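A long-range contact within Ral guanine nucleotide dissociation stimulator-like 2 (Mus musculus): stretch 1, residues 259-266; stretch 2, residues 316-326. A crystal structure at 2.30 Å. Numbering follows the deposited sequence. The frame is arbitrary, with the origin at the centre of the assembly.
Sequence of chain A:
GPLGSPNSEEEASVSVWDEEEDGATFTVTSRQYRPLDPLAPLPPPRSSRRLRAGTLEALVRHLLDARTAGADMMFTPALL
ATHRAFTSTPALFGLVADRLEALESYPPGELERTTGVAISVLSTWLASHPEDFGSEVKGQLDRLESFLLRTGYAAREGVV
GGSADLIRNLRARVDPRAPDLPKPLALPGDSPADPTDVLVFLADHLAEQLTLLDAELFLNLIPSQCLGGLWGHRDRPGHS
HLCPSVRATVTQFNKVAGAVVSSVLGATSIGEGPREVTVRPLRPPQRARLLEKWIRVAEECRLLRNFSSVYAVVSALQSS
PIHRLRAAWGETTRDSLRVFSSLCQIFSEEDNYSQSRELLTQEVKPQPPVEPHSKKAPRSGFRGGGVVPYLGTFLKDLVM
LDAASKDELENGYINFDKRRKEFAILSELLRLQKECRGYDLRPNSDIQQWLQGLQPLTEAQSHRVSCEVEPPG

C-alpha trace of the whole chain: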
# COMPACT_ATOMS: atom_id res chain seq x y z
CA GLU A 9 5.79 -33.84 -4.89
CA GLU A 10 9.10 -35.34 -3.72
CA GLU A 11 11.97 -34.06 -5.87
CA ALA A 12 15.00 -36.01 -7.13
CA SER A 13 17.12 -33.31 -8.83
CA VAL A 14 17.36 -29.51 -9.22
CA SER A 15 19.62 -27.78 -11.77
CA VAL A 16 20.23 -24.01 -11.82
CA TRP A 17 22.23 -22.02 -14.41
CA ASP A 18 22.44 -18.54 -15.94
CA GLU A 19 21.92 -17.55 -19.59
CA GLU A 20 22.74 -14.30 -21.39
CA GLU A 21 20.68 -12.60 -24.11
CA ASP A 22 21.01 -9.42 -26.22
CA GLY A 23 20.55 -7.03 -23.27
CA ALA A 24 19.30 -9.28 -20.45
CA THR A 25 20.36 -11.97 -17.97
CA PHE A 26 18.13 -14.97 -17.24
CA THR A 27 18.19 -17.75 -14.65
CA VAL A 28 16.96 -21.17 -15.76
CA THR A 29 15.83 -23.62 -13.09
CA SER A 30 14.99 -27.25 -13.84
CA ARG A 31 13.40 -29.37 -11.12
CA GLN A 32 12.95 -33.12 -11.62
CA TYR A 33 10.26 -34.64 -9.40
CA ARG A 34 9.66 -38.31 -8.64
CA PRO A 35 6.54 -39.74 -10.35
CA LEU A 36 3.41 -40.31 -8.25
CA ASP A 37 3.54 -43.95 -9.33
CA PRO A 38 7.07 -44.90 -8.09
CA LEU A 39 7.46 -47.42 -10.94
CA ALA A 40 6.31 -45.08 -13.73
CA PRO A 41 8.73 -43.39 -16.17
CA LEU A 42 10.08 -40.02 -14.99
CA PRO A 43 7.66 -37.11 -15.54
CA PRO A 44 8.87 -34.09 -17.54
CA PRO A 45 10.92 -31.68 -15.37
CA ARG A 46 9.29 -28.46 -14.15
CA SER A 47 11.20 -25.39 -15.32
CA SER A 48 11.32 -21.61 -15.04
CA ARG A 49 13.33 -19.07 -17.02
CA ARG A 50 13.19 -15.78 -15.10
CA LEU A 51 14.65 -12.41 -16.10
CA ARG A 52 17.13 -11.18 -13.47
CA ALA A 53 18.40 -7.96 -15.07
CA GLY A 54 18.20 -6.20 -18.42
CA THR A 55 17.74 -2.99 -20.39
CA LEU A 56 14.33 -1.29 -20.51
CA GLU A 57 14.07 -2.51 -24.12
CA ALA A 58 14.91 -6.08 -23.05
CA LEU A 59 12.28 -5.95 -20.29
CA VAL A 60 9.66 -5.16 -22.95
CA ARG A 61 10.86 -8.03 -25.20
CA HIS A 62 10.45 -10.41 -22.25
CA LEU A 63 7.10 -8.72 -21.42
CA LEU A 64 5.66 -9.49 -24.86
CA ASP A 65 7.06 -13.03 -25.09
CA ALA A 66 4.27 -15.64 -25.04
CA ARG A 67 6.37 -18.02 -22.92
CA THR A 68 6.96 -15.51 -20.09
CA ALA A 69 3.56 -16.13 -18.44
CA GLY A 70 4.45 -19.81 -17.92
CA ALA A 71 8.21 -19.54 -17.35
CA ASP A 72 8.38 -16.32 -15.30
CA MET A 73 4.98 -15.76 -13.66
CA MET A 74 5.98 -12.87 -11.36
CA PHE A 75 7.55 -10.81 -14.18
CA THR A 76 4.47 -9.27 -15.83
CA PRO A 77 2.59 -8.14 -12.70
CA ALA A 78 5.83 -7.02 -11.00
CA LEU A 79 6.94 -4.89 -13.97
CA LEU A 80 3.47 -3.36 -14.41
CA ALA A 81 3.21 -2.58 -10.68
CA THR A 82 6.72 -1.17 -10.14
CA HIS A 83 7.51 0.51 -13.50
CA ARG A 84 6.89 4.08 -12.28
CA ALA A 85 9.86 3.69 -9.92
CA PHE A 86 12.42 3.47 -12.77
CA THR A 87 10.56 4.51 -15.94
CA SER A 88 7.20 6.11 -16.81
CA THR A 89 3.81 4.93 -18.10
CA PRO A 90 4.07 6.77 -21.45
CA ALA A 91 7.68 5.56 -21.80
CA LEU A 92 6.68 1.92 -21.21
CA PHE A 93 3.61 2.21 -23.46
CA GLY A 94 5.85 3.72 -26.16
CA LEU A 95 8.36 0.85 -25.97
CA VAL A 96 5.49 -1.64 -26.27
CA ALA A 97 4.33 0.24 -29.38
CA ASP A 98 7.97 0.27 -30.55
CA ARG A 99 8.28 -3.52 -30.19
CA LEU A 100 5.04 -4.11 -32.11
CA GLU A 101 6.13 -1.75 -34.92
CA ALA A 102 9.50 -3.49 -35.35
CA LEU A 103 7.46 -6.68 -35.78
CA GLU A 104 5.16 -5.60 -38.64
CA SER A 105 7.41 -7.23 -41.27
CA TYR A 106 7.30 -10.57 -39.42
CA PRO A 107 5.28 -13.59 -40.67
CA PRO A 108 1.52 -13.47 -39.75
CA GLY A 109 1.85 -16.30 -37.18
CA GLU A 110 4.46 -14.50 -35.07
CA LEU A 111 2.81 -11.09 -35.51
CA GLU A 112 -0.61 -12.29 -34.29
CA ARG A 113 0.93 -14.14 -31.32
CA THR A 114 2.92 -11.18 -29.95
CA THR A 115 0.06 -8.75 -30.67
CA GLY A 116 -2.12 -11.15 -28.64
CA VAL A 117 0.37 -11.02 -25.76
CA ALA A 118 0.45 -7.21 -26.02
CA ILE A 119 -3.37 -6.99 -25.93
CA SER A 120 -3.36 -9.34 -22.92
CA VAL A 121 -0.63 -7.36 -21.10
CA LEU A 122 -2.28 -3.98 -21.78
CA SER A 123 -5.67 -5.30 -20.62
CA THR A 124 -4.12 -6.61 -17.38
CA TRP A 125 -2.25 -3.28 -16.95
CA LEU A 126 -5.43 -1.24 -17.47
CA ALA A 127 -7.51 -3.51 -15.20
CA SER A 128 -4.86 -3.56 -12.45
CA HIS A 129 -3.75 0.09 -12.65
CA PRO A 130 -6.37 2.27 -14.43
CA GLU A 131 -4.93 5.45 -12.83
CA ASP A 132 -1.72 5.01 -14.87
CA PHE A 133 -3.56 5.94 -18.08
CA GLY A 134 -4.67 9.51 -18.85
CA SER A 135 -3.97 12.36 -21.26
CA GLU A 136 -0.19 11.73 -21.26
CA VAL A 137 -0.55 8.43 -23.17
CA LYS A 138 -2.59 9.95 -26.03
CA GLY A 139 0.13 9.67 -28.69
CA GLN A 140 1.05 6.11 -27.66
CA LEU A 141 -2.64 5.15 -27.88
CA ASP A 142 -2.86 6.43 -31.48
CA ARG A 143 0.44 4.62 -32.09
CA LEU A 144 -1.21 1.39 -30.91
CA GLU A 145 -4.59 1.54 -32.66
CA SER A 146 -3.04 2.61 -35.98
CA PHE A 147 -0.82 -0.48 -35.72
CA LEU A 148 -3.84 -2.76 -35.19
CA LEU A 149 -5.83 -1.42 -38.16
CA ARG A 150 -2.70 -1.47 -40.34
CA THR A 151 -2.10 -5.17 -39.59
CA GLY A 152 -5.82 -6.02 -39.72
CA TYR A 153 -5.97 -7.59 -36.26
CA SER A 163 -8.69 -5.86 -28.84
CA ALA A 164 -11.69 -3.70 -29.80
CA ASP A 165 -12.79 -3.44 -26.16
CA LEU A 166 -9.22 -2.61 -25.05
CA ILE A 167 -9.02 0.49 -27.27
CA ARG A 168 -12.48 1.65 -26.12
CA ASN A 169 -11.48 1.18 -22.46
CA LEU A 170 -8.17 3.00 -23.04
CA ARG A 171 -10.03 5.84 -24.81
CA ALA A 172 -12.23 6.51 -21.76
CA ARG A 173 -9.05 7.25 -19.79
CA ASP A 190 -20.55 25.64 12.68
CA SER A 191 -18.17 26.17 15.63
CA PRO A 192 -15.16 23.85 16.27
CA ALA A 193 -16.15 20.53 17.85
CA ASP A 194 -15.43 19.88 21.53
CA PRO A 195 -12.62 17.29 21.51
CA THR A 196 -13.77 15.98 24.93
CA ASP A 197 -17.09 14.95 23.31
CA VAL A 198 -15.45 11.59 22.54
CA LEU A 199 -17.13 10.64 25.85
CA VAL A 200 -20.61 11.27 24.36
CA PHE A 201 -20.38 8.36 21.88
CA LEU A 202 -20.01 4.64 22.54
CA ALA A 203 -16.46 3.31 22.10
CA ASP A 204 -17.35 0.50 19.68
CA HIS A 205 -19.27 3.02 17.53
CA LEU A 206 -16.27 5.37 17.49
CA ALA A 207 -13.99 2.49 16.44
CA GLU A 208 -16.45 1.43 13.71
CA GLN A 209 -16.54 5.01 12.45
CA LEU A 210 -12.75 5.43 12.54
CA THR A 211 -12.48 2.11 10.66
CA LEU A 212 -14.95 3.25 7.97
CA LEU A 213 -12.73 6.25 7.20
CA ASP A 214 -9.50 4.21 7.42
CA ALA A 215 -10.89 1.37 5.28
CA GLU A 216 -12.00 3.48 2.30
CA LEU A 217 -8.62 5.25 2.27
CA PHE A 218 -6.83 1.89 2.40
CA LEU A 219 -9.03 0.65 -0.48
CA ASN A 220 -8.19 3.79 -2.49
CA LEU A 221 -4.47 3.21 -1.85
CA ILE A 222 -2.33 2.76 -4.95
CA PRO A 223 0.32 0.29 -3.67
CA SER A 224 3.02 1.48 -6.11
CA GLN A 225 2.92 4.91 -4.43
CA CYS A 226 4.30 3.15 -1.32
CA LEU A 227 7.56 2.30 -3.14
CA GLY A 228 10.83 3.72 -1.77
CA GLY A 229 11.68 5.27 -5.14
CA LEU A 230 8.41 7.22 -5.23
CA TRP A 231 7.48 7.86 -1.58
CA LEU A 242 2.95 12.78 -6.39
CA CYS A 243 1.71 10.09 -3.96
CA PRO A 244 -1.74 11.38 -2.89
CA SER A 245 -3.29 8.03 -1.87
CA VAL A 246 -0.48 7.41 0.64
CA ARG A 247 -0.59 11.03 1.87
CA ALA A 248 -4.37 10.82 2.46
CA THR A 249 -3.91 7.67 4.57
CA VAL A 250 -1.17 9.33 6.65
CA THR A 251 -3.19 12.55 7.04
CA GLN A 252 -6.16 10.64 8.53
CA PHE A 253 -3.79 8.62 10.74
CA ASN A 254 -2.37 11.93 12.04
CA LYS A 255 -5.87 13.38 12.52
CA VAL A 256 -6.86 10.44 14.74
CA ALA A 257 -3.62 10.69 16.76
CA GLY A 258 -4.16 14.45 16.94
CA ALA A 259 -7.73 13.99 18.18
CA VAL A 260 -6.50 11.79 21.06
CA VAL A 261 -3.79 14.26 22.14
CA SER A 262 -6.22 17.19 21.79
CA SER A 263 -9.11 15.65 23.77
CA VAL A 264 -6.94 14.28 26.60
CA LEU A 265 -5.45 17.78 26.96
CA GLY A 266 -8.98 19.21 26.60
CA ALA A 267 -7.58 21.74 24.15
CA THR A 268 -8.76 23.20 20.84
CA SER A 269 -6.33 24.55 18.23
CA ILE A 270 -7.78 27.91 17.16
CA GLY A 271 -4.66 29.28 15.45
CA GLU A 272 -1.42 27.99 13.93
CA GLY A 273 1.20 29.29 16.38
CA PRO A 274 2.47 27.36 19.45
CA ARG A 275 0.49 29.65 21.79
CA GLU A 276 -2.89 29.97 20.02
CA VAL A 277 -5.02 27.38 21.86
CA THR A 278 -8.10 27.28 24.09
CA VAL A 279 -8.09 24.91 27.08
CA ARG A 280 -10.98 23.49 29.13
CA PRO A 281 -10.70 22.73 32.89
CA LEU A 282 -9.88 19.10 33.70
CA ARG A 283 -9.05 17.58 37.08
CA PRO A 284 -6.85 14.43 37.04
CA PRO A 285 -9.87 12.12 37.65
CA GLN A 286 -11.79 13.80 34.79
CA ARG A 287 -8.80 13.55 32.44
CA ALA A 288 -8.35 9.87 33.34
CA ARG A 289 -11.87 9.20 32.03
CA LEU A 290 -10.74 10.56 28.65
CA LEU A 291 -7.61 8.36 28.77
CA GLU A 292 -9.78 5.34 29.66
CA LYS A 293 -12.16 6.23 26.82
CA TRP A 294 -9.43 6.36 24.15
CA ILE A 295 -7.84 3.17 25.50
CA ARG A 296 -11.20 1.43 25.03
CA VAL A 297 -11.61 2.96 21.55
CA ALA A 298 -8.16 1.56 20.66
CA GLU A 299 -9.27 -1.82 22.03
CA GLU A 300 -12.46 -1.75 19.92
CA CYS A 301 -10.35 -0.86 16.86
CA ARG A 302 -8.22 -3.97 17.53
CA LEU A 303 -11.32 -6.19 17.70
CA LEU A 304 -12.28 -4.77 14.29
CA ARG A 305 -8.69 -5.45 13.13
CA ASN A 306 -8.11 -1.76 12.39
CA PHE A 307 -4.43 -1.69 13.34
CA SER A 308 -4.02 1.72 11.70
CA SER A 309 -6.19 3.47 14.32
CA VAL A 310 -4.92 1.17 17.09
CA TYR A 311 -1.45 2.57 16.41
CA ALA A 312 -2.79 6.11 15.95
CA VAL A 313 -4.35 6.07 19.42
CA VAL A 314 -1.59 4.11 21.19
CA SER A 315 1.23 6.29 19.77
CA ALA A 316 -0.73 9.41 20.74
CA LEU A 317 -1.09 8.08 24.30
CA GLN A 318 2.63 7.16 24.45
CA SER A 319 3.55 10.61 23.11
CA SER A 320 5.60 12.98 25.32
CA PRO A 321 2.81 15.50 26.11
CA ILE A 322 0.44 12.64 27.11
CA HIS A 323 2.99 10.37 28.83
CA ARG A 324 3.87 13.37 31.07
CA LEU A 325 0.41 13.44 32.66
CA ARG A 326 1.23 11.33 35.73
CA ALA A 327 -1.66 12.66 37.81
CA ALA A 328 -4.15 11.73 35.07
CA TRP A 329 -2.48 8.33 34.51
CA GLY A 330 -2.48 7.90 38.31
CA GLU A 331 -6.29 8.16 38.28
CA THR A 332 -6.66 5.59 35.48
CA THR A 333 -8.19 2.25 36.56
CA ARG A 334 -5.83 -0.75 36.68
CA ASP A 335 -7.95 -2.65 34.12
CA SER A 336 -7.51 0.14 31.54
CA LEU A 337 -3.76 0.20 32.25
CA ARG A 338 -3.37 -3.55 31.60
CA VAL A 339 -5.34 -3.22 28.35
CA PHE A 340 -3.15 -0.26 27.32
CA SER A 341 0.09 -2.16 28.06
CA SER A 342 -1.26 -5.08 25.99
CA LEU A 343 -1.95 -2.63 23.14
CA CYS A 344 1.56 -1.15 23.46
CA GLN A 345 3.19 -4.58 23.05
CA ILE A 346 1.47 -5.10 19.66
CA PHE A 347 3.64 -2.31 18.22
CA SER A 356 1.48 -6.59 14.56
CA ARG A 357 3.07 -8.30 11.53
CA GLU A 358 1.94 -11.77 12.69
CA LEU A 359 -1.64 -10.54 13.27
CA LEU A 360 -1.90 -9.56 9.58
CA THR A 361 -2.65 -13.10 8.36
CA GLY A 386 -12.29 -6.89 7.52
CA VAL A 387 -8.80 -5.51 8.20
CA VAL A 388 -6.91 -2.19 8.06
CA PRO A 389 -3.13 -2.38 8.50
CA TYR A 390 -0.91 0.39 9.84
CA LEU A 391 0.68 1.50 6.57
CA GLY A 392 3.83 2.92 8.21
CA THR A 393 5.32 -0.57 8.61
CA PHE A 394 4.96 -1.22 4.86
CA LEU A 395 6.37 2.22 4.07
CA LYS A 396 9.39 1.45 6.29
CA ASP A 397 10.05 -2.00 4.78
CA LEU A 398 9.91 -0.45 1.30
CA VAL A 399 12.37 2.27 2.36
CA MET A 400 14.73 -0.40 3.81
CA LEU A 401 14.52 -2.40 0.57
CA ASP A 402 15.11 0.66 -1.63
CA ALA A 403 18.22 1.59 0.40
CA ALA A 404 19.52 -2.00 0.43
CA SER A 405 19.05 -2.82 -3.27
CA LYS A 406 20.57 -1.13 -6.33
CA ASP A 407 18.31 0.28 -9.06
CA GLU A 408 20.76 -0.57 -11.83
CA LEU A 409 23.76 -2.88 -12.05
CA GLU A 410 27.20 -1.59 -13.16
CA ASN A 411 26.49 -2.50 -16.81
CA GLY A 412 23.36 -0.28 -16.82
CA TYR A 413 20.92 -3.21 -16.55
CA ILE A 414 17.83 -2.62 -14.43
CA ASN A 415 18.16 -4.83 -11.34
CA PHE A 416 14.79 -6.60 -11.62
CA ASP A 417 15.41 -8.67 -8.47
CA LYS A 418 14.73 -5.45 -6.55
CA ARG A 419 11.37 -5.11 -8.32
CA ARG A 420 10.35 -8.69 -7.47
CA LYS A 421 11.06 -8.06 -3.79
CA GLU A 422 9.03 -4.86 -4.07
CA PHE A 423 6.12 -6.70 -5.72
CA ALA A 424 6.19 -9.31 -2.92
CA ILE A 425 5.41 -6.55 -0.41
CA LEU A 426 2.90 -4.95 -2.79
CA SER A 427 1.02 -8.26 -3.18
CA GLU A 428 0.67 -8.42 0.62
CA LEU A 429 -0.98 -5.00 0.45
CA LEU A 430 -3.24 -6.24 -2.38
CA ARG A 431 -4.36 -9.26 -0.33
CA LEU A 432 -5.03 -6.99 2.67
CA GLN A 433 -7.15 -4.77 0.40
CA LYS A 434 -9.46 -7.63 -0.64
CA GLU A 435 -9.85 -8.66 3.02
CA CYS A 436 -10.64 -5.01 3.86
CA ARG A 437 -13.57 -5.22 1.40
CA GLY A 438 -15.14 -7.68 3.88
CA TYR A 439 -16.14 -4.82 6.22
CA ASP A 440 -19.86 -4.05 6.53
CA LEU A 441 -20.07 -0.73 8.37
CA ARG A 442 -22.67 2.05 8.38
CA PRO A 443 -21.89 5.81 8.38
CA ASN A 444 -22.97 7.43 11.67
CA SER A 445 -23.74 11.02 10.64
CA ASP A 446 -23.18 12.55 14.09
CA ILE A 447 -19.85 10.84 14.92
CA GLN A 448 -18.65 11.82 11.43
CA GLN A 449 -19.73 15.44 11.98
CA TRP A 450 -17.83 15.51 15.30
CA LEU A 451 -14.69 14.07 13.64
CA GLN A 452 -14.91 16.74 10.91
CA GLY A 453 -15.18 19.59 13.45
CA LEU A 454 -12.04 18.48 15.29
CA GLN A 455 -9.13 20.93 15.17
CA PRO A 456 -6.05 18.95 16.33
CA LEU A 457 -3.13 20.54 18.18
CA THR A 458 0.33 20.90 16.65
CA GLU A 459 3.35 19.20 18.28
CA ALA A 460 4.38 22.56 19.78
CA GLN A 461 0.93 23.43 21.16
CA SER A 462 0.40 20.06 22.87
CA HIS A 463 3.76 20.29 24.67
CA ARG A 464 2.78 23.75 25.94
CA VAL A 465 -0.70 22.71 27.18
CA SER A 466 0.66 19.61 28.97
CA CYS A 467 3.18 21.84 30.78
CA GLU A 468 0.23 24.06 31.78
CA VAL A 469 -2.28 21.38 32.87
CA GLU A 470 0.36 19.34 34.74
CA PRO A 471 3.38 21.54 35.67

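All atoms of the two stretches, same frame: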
# COMPACT_ATOMS: atom_id res chain seq x y z
N ALA A 259 -6.48 13.96 17.42
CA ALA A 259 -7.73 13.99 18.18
C ALA A 259 -7.55 13.47 19.60
O ALA A 259 -8.11 14.03 20.55
CB ALA A 259 -8.81 13.21 17.46
N VAL A 260 -6.77 12.40 19.75
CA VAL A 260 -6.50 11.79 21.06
C VAL A 260 -5.72 12.76 21.95
O VAL A 260 -6.12 13.02 23.09
CB VAL A 260 -5.73 10.45 20.94
CG1 VAL A 260 -5.48 9.84 22.31
CG2 VAL A 260 -6.49 9.46 20.07
N VAL A 261 -4.62 13.28 21.43
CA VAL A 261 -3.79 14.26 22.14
C VAL A 261 -4.63 15.48 22.55
O VAL A 261 -4.61 15.90 23.71
CB VAL A 261 -2.57 14.71 21.28
CG1 VAL A 261 -1.84 15.87 21.94
CG2 VAL A 261 -1.62 13.54 21.05
N SER A 262 -5.39 16.01 21.59
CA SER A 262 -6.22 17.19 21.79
C SER A 262 -7.29 17.02 22.88
O SER A 262 -7.45 17.89 23.74
CB SER A 262 -6.87 17.60 20.46
OG SER A 262 -7.68 18.75 20.59
N SER A 263 -8.01 15.90 22.84
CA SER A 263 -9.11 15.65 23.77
C SER A 263 -8.63 15.36 25.19
O SER A 263 -9.23 15.83 26.16
CB SER A 263 -10.02 14.52 23.27
OG SER A 263 -9.45 13.25 23.51
N VAL A 264 -7.56 14.58 25.30
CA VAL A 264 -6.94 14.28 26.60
C VAL A 264 -6.45 15.57 27.26
O VAL A 264 -6.61 15.75 28.47
CB VAL A 264 -5.79 13.24 26.47
CG1 VAL A 264 -4.92 13.21 27.72
CG2 VAL A 264 -6.36 11.85 26.19
N LEU A 265 -5.89 16.48 26.46
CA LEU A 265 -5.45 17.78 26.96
C LEU A 265 -6.61 18.77 27.09
O LEU A 265 -6.45 19.85 27.65
CB LEU A 265 -4.34 18.36 26.08
CG LEU A 265 -2.98 17.63 26.11
CD1 LEU A 265 -2.07 18.19 25.03
CD2 LEU A 265 -2.31 17.72 27.48
N GLY A 266 -7.78 18.38 26.57
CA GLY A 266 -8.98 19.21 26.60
C GLY A 266 -8.81 20.54 25.88
O GLY A 266 -9.42 21.54 26.25
N ALA A 316 -0.28 8.14 20.17
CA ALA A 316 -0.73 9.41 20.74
C ALA A 316 -0.69 9.38 22.27
O ALA A 316 -0.31 10.36 22.90
CB ALA A 316 -2.13 9.75 20.25
N LEU A 317 -1.08 8.25 22.85
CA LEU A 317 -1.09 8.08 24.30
C LEU A 317 0.31 7.84 24.89
O LEU A 317 0.53 8.08 26.08
CB LEU A 317 -2.05 6.95 24.71
CG LEU A 317 -3.55 7.19 24.56
CD1 LEU A 317 -4.32 5.93 24.93
CD2 LEU A 317 -4.04 8.36 25.40
N GLN A 318 1.23 7.37 24.05
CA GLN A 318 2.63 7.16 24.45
C GLN A 318 3.47 8.42 24.23
O GLN A 318 4.59 8.52 24.72
CB GLN A 318 3.24 5.99 23.67
CG GLN A 318 2.80 4.61 24.14
CD GLN A 318 3.35 3.50 23.26
OE1 GLN A 318 3.32 3.59 22.03
NE2 GLN A 318 3.86 2.45 23.89
N SER A 319 2.90 9.36 23.47
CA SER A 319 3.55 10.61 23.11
C SER A 319 3.95 11.43 24.34
O SER A 319 3.27 11.38 25.37
CB SER A 319 2.62 11.43 22.21
OG SER A 319 3.31 12.48 21.57
N SER A 320 5.05 12.18 24.21
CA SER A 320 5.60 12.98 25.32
C SER A 320 4.57 13.83 26.09
O SER A 320 4.49 13.72 27.31
CB SER A 320 6.78 13.84 24.85
OG SER A 320 7.94 13.06 24.63
N PRO A 321 3.77 14.66 25.38
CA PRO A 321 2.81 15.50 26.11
C PRO A 321 1.65 14.74 26.79
O PRO A 321 0.93 15.33 27.60
CB PRO A 321 2.26 16.44 25.02
CG PRO A 321 2.49 15.72 23.75
CD PRO A 321 3.75 14.94 23.93
N ILE A 322 1.48 13.46 26.47
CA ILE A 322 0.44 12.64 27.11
C ILE A 322 1.03 11.70 28.15
O ILE A 322 0.41 11.43 29.19
CB ILE A 322 -0.41 11.86 26.06
CG1 ILE A 322 -1.01 12.82 25.02
CG2 ILE A 322 -1.49 11.01 26.73
CD1 ILE A 322 -1.84 13.97 25.59
N HIS A 323 2.24 11.20 27.88
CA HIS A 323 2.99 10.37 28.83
C HIS A 323 3.28 11.15 30.12
O HIS A 323 3.22 10.59 31.21
CB HIS A 323 4.29 9.87 28.19
CG HIS A 323 5.03 8.87 29.02
ND1 HIS A 323 4.66 7.55 29.11
CD2 HIS A 323 6.14 9.00 29.80
CE1 HIS A 323 5.50 6.91 29.90
NE2 HIS A 323 6.40 7.77 30.34
N ARG A 324 3.59 12.44 29.96
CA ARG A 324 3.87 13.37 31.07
C ARG A 324 2.81 13.42 32.16
O ARG A 324 3.12 13.68 33.33
CB ARG A 324 4.01 14.79 30.52
CG ARG A 324 5.41 15.20 30.11
CD ARG A 324 5.52 16.71 30.03
NE ARG A 324 5.72 17.31 31.35
CZ ARG A 324 4.77 17.88 32.09
NH1 ARG A 324 3.52 17.95 31.66
NH2 ARG A 324 5.08 18.39 33.28
N LEU A 325 1.55 13.19 31.78
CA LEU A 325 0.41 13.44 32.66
C LEU A 325 0.24 12.37 33.73
O LEU A 325 -0.71 11.59 33.71
CB LEU A 325 -0.87 13.61 31.82
CG LEU A 325 -0.80 14.59 30.64
CD1 LEU A 325 -1.97 14.38 29.70
CD2 LEU A 325 -0.72 16.04 31.10
N ARG A 326 1.16 12.37 34.69
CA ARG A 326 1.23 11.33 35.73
C ARG A 326 0.09 11.36 36.73
O ARG A 326 -0.25 10.33 37.32
CB ARG A 326 2.59 11.38 36.45
CG ARG A 326 3.74 10.77 35.65
CD ARG A 326 3.54 9.27 35.47
NE ARG A 326 3.72 8.86 34.08
CZ ARG A 326 3.16 7.78 33.54
NH1 ARG A 326 2.38 6.98 34.26
NH2 ARG A 326 3.38 7.50 32.26

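The side chains that meet between residues 259-266 and 316-326 are apolar, and a few of their carbons also touch backbone carbonyl oxygens. No hydrogen bond crosses between the stretches; the evidence for packing is a set of close carbon-carbon approaches, and the contact as a whole buries 398 Å², both sides summed.

Residues 259-264 belong to a helix that begins earlier in the chain, held by i to i+4 bonds such as Val264 N to Val260 O (3.1 Å) and Leu265 N to Val261 O (3.1 Å). Gly266, with phi/psi of 60/31°, is the first residue to leave helical geometry; a positive phi is one that glycine adopts readily. The second stretch enters as the end of another helix, breaks at Ser319 (psi 148°), and resumes as a short helix at Ser320. Ser319 occupies the N-cap position, yet its side chain makes no capping bond; separately, its carbonyl accepts from the backbone, with Ile322 N to Ser319 O at 3.0 Å and His323 N to Ser319 O at 2.7 Å. The backbones come nearest at Val261 CA and Ala316 CA, 5.9 Å apart, a close approach compatible with the single methyl of the alanine.

At this near point the side chains are small. The CA-to-CB bonds of Val260 and Ala316 point toward the opposing stretch, and Val260 CB lies 3.7 Å from Ala316 CB. Val261 points sideways, but its CG2 still reaches Ala316 CB at 3.9 Å and, at the same distance, Ala316 O. The latter is a van der Waals contact, since a methyl carbon offers no conventional donor to the carbonyl.

Branched side chains fill the remaining space. Val260 CG1 meets Leu317 CD2 at 3.7 Å, and one turn along the first helix Val264 CG2 approaches the same Leu317 CD2 at 4.3 Å. Leu317 leaves its backbone sideways; its m,t rotamer carries the end of the side chain nearer to the first stretch. The two methyls of Val264 make different contacts: while CG2 faces Leu317, CG1 lies 3.8 Å from Ile322 CD1 and 3.7 Å from Leu325 CD1.

Ile322 links several of these contacts. In its m,m rotamer, CD1 lies 3.9 Å from Leu265 CG and 3.9 Å from Val261 O, in addition to its approach to Val264, and CG1 lies 4.1 Å from Val261 CG2. Leu265 also starts sideways and turns its end inward, placing CD2 4.0 Å from Leu325 CD1 and 4.0 Å from Pro321 O. The contact thus runs from the valine-alanine pair to a cluster of Val264, Leu265, Ile322 and Leu325.

No polar side chain comes within contact distance of the other stretch. Ser262 points away, and its OG bonds to a residue flanking the stretches. Arg324 makes its side-chain hydrogen bonds elsewhere in the structure, while Arg326 NH2 forms only a weak bond to His323 O within its own stretch (3.3 Å, N-H...O angle 120°).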